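Local coordinates for membrane-anchored mycosin mycp1 (Mycobacterium thermoresistibile, PDB 4HVL), which is a membrane-anchored, subtilisin-like serine protease (mycosin) and an essential component of the ESX-1 (type VII) secretion system, at residues Val68-Val73 / Asp99-Leu104; Ala106-Gly111 / Ala315-Gly320. One frame throughout, in Å; residues are numbered along the deposited sequence.

Interaction 1 of 2, residues Val68-Val73 / Asp99-Leu104. With ZN (zinc ion), chain G.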
loop_
_atom_site.group_PDB
_atom_site.type_symbol
_atom_site.label_atom_id
_atom_site.label_comp_id
_atom_site.label_asym_id
_atom_site.label_seq_id
_atom_site.Cartn_x
_atom_site.Cartn_y
_atom_site.Cartn_z
ATOM N N VAL A 68 1.933 -6.263 -6.144
ATOM C CA VAL A 68 1.469 -4.904 -5.932
ATOM C C VAL A 68 0.002 -4.825 -6.285
ATOM O O VAL A 68 -0.360 -4.984 -7.450
ATOM C CB VAL A 68 2.254 -3.910 -6.801
ATOM C CG1 VAL A 68 1.849 -2.480 -6.466
ATOM C CG2 VAL A 68 3.756 -4.113 -6.618
ATOM N N ILE A 69 -0.845 -4.640 -5.271
ATOM C CA ILE A 69 -2.288 -4.520 -5.474
ATOM C C ILE A 69 -2.561 -3.019 -5.497
ATOM O O ILE A 69 -2.418 -2.328 -4.492
ATOM C CB ILE A 69 -3.077 -5.237 -4.357
ATOM C CG1 ILE A 69 -2.586 -6.687 -4.226
ATOM C CG2 ILE A 69 -4.570 -5.150 -4.621
ATOM C CD1 ILE A 69 -3.407 -7.545 -3.298
ATOM N N ASP A 70 -2.930 -2.517 -6.663
ATOM C CA ASP A 70 -2.962 -1.079 -6.930
ATOM C C ASP A 70 -3.814 -0.870 -8.216
ATOM O O ASP A 70 -4.813 -1.579 -8.397
ATOM C CB ASP A 70 -1.511 -0.591 -7.069
ATOM C CG ASP A 70 -1.346 0.905 -6.834
ATOM O OD1 ASP A 70 -1.990 1.677 -7.596
ATOM O OD2 ASP A 70 -0.542 1.298 -5.924
ATOM N N THR A 71 -3.443 0.062 -9.101
ATOM C CA THR A 71 -4.272 0.394 -10.259
ATOM C C THR A 71 -3.699 -0.210 -11.568
ATOM O O THR A 71 -4.000 0.275 -12.661
ATOM C CB THR A 71 -4.383 1.926 -10.446
ATOM O OG1 THR A 71 -3.087 2.443 -10.785
ATOM C CG2 THR A 71 -4.898 2.603 -9.178
ATOM N N GLY A 72 -2.879 -1.260 -11.467
ATOM C CA GLY A 72 -2.190 -1.760 -12.655
ATOM C C GLY A 72 -0.876 -1.026 -12.910
ATOM O O GLY A 72 -0.564 0.012 -12.277
ATOM N N VAL A 73 -0.106 -1.577 -13.841
ATOM C CA VAL A 73 1.220 -1.069 -14.182
ATOM C C VAL A 73 1.419 -1.126 -15.691
ATOM O O VAL A 73 1.117 -2.151 -16.330
ATOM C CB VAL A 73 2.329 -1.909 -13.527
ATOM C CG1 VAL A 73 3.707 -1.446 -13.996
ATOM C CG2 VAL A 73 2.254 -1.817 -12.010
ATOM N N ASP A 99 -4.486 5.033 -14.340
ATOM C CA ASP A 99 -4.604 6.028 -13.271
ATOM C C ASP A 99 -3.295 6.731 -12.937
ATOM O O ASP A 99 -3.243 7.483 -11.993
ATOM C CB ASP A 99 -5.116 5.348 -11.994
ATOM C CG ASP A 99 -6.526 4.814 -12.142
ATOM O OD1 ASP A 99 -6.777 3.973 -13.024
ATOM O OD2 ASP A 99 -7.387 5.264 -11.386
ATOM N N ALA A 100 -2.215 6.424 -13.641
ATOM C CA ALA A 100 -0.924 7.006 -13.310
ATOM C C ALA A 100 -0.650 6.853 -11.829
ATOM O O ALA A 100 -0.308 7.813 -11.158
ATOM C CB ALA A 100 -0.886 8.476 -13.719
ATOM N N HIS A 101 -0.810 5.639 -11.315
ATOM C CA HIS A 101 -0.662 5.408 -9.912
ATOM C C HIS A 101 0.140 4.126 -9.670
ATOM O O HIS A 101 1.273 4.189 -9.180
ATOM C CB HIS A 101 -2.053 5.403 -9.234
ATOM C CG HIS A 101 -1.998 5.405 -7.741
ATOM N ND1 HIS A 101 -1.865 4.245 -7.010
ATOM C CD2 HIS A 101 -2.000 6.420 -6.840
ATOM C CE1 HIS A 101 -1.822 4.539 -5.719
ATOM N NE2 HIS A 101 -1.891 5.851 -5.589
ATOM N N GLY A 102 -0.421 2.980 -10.036
ATOM C CA GLY A 102 0.219 1.696 -9.788
ATOM C C GLY A 102 1.608 1.567 -10.393
ATOM O O GLY A 102 2.510 0.962 -9.807
ATOM N N THR A 103 1.789 2.157 -11.562
ATOM C CA THR A 103 3.099 2.160 -12.201
ATOM C C THR A 103 4.101 2.850 -11.275
ATOM O O THR A 103 5.230 2.391 -11.102
ATOM C CB THR A 103 3.036 2.902 -13.552
ATOM O OG1 THR A 103 2.065 2.251 -14.395
ATOM C CG2 THR A 103 4.391 2.877 -14.225
ATOM N N LEU A 104 3.666 3.945 -10.673
ATOM C CA LEU A 104 4.544 4.755 -9.794
ATOM C C LEU A 104 4.828 4.015 -8.495
ATOM O O LEU A 104 5.956 3.966 -8.057
ATOM C CB LEU A 104 3.947 6.137 -9.533
ATOM C CG LEU A 104 4.043 7.153 -10.683
ATOM C CD1 LEU A 104 3.263 6.742 -11.924
ATOM C CD2 LEU A 104 3.571 8.522 -10.227
HETATM ZN ZN ZN G . -2.136 6.714 -3.643
HETATM O O HOH W 1 -5.904 1.615 -13.891
HETATM O O HOH W 2 -3.778 8.045 -3.980
#
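Thr71 and Gly102 bring the loop after strand 65-70 up against the start of helix 102-110. The hydroxyl oxygen OG1 of Thr71 accepts the backbone N-H of Gly102 in a bond of 2.8 Å; chi1 of 66° sets OG1 between the residue's own N and carbonyl carbon, leaving the methyl CG2 to lie against CB of Asp99. OG1 also hydrogen-bonds to Asp97 just before the second segment. Gly102 fits with CA only 3.1 Å from Gly72 O, a CH...O contact, and equally near Asp70 OD1; there is no room for a side chain on this face of Gly102, beside Gly72 O. Val73 continues the packing, its CG2 resting 3.6 Å from the Gly102 carbonyl oxygen.

Asp70 and His101 are the predicted aspartate and histidine of the charge relay system of this subtilisin-family protease. ND1 of His101 donates to OD1 of Asp70 over 2.6 Å at an N-H...O angle of 162°, and OD1 accepts through its syn lone pair, almost in the imidazole plane although the carboxylate is turned 38° from it. The anti lone pair of the same oxygen takes the Thr71 N-H, while OD2 is bonded to Ser180 and Thr105, so both carboxylate oxygens are held. At the far end of the ring, NE2 of His101 binds the zinc ion at 2.1 Å; Ser312 OG and a water are among the metal's other ligands. Another water bridges Thr71 O and Asp99 OD1, the latter also bonded to Ser135.

Interaction 2 of 2, residues Ala106-Gly111 / Ala315-Gly320; sequences ASVIAG and AAYVSG
Val108 lays its methyl CG1 on the ring of Tyr317, 3.6 Å from the centroid and 10° off the normal, a CH-pi contact over the middle of one face. CG1 stands anti to the backbone N (chi1 167°), and the Tyr317 ring reaches back to it although Tyr317 leaves its backbone pointing away from helix 102-110.

Aliphatic packing fills the ground between the axes. CB of Ala316 points at the partner helix and meets two side chains, CG1 of Val108 at 3.8 Å and CG1 of Ile109 at 3.6 Å. The two short helical segments run broadly in the same direction, crossing at -31° with the segment axes 8.0 Å apart at their closest. In this subtilisin fold one helix has His101 as its N-cap and the other carries Ser312 in its first turn, both predicted members of the charge relay system, so the contact packs together the two helices that follow or carry these residues.

Backbone is approached as well: CG1 of Ile109 lies 3.5 Å from Ala316 O, and the CA atoms of Ile109 and Gly320 come within 4.6 Å where Gly320 has no side chain. Ser319 adds its CB alongside CD1 of Ile109, while its OG is hydrogen-bonded to Asn178 of strand 176-179.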
loop_
_atom_site.group_PDB
_atom_site.type_symbol
_atom_site.label_atom_id
_atom_site.label_comp_id
_atom_site.label_asym_id
_atom_site.label_seq_id
_atom_site.Cartn_x
_atom_site.Cartn_y
_atom_site.Cartn_z
ATOM N N ALA A 106 4.867 0.731 -8.029
ATOM C CA ALA A 106 5.800 -0.334 -8.386
ATOM C C ALA A 106 7.218 0.204 -8.566
ATOM O O ALA A 106 8.189 -0.461 -8.141
ATOM C CB ALA A 106 5.335 -1.078 -9.640
ATOM N N SER A 107 7.339 1.410 -9.139
ATOM C CA SER A 107 8.663 2.015 -9.359
ATOM C C SER A 107 9.375 2.347 -8.052
ATOM O O SER A 107 10.602 2.214 -7.963
ATOM C CB SER A 107 8.602 3.253 -10.254
ATOM O OG SER A 107 8.129 4.398 -9.561
ATOM N N VAL A 108 8.614 2.765 -7.048
ATOM C CA VAL A 108 9.180 3.086 -5.731
ATOM C C VAL A 108 9.704 1.812 -5.033
ATOM O O VAL A 108 10.796 1.810 -4.454
ATOM C CB VAL A 108 8.157 3.871 -4.851
ATOM C CG1 VAL A 108 8.596 3.929 -3.403
ATOM C CG2 VAL A 108 7.972 5.287 -5.370
ATOM N N ILE A 109 8.937 0.720 -5.135
ATOM C CA ILE A 109 9.297 -0.572 -4.551
ATOM C C ILE A 109 10.560 -1.146 -5.248
ATOM O O ILE A 109 11.539 -1.476 -4.595
ATOM C CB ILE A 109 8.133 -1.585 -4.706
ATOM C CG1 ILE A 109 6.878 -1.116 -3.937
ATOM C CG2 ILE A 109 8.561 -2.979 -4.251
ATOM C CD1 ILE A 109 5.629 -1.932 -4.214
ATOM N N ALA A 110 10.527 -1.230 -6.577
ATOM C CA ALA A 110 11.504 -2.027 -7.320
ATOM C C ALA A 110 12.015 -1.398 -8.613
ATOM O O ALA A 110 12.594 -2.087 -9.444
ATOM C CB ALA A 110 10.918 -3.402 -7.591
ATOM N N GLY A 111 11.854 -0.091 -8.769
ATOM C CA GLY A 111 12.318 0.578 -9.969
ATOM C C GLY A 111 13.820 0.447 -10.149
ATOM O O GLY A 111 14.579 0.604 -9.200
ATOM N N ALA A 315 3.552 2.924 1.993
ATOM C CA ALA A 315 3.496 1.468 1.973
ATOM C C ALA A 315 4.496 0.876 1.004
ATOM O O ALA A 315 5.098 -0.143 1.307
ATOM C CB ALA A 315 2.091 0.971 1.662
ATOM N N ALA A 316 4.677 1.531 -0.145
ATOM C CA ALA A 316 5.638 1.079 -1.158
ATOM C C ALA A 316 7.058 1.075 -0.613
ATOM O O ALA A 316 7.784 0.107 -0.832
ATOM C CB ALA A 316 5.540 1.908 -2.446
ATOM N N TYR A 317 7.474 2.128 0.097
ATOM C CA TYR A 317 8.832 2.103 0.705
ATOM C C TYR A 317 9.010 0.924 1.677
ATOM O O TYR A 317 10.045 0.269 1.657
ATOM C CB TYR A 317 9.207 3.415 1.416
ATOM C CG TYR A 317 9.464 4.532 0.469
ATOM C CD1 TYR A 317 10.633 4.598 -0.246
ATOM C CD2 TYR A 317 8.524 5.529 0.274
ATOM C CE1 TYR A 317 10.855 5.612 -1.141
ATOM C CE2 TYR A 317 8.745 6.558 -0.603
ATOM C CZ TYR A 317 9.911 6.587 -1.306
ATOM O OH TYR A 317 10.111 7.601 -2.191
ATOM N N VAL A 318 7.992 0.649 2.498
ATOM C CA VAL A 318 8.050 -0.435 3.486
ATOM C C VAL A 318 8.064 -1.817 2.807
ATOM O O VAL A 318 8.816 -2.696 3.237
ATOM C CB VAL A 318 6.887 -0.332 4.516
ATOM C CG1 VAL A 318 6.891 -1.483 5.506
ATOM C CG2 VAL A 318 6.980 0.983 5.274
ATOM N N SER A 319 7.243 -2.020 1.781
ATOM C CA SER A 319 7.296 -3.248 0.980
ATOM C C SER A 319 8.679 -3.495 0.366
ATOM O O SER A 319 9.192 -4.597 0.409
ATOM C CB SER A 319 6.244 -3.239 -0.117
ATOM O OG SER A 319 4.956 -3.276 0.470
ATOM N N GLY A 320 9.267 -2.457 -0.195
ATOM C CA GLY A 320 10.653 -2.519 -0.631
ATOM C C GLY A 320 11.625 -2.967 0.439
ATOM O O GLY A 320 12.464 -3.835 0.188
#

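In the fold
Both interactions are buried and share helix 102-110: interaction 1 uses its first turn, interaction 2 a later part of it. They touch directly, Val68 CG2 packing on Ile109 CD1 at 3.7 Å and Val73 CG2 on Ala106 CB at 4.0 Å. Their chemistry differs with place. At the end of strand 65-70, in the parallel sheet, interaction 1 is largely polar and includes a metal ligand and waters; between two helices, interaction 2 has no hydrogen bond across it and is chiefly apolar. Ser312, which shares the zinc ion with His101, lies near the start of helix 311-328, so the apolar packing connects the helix that follows His101 with the helix that carries Ser312.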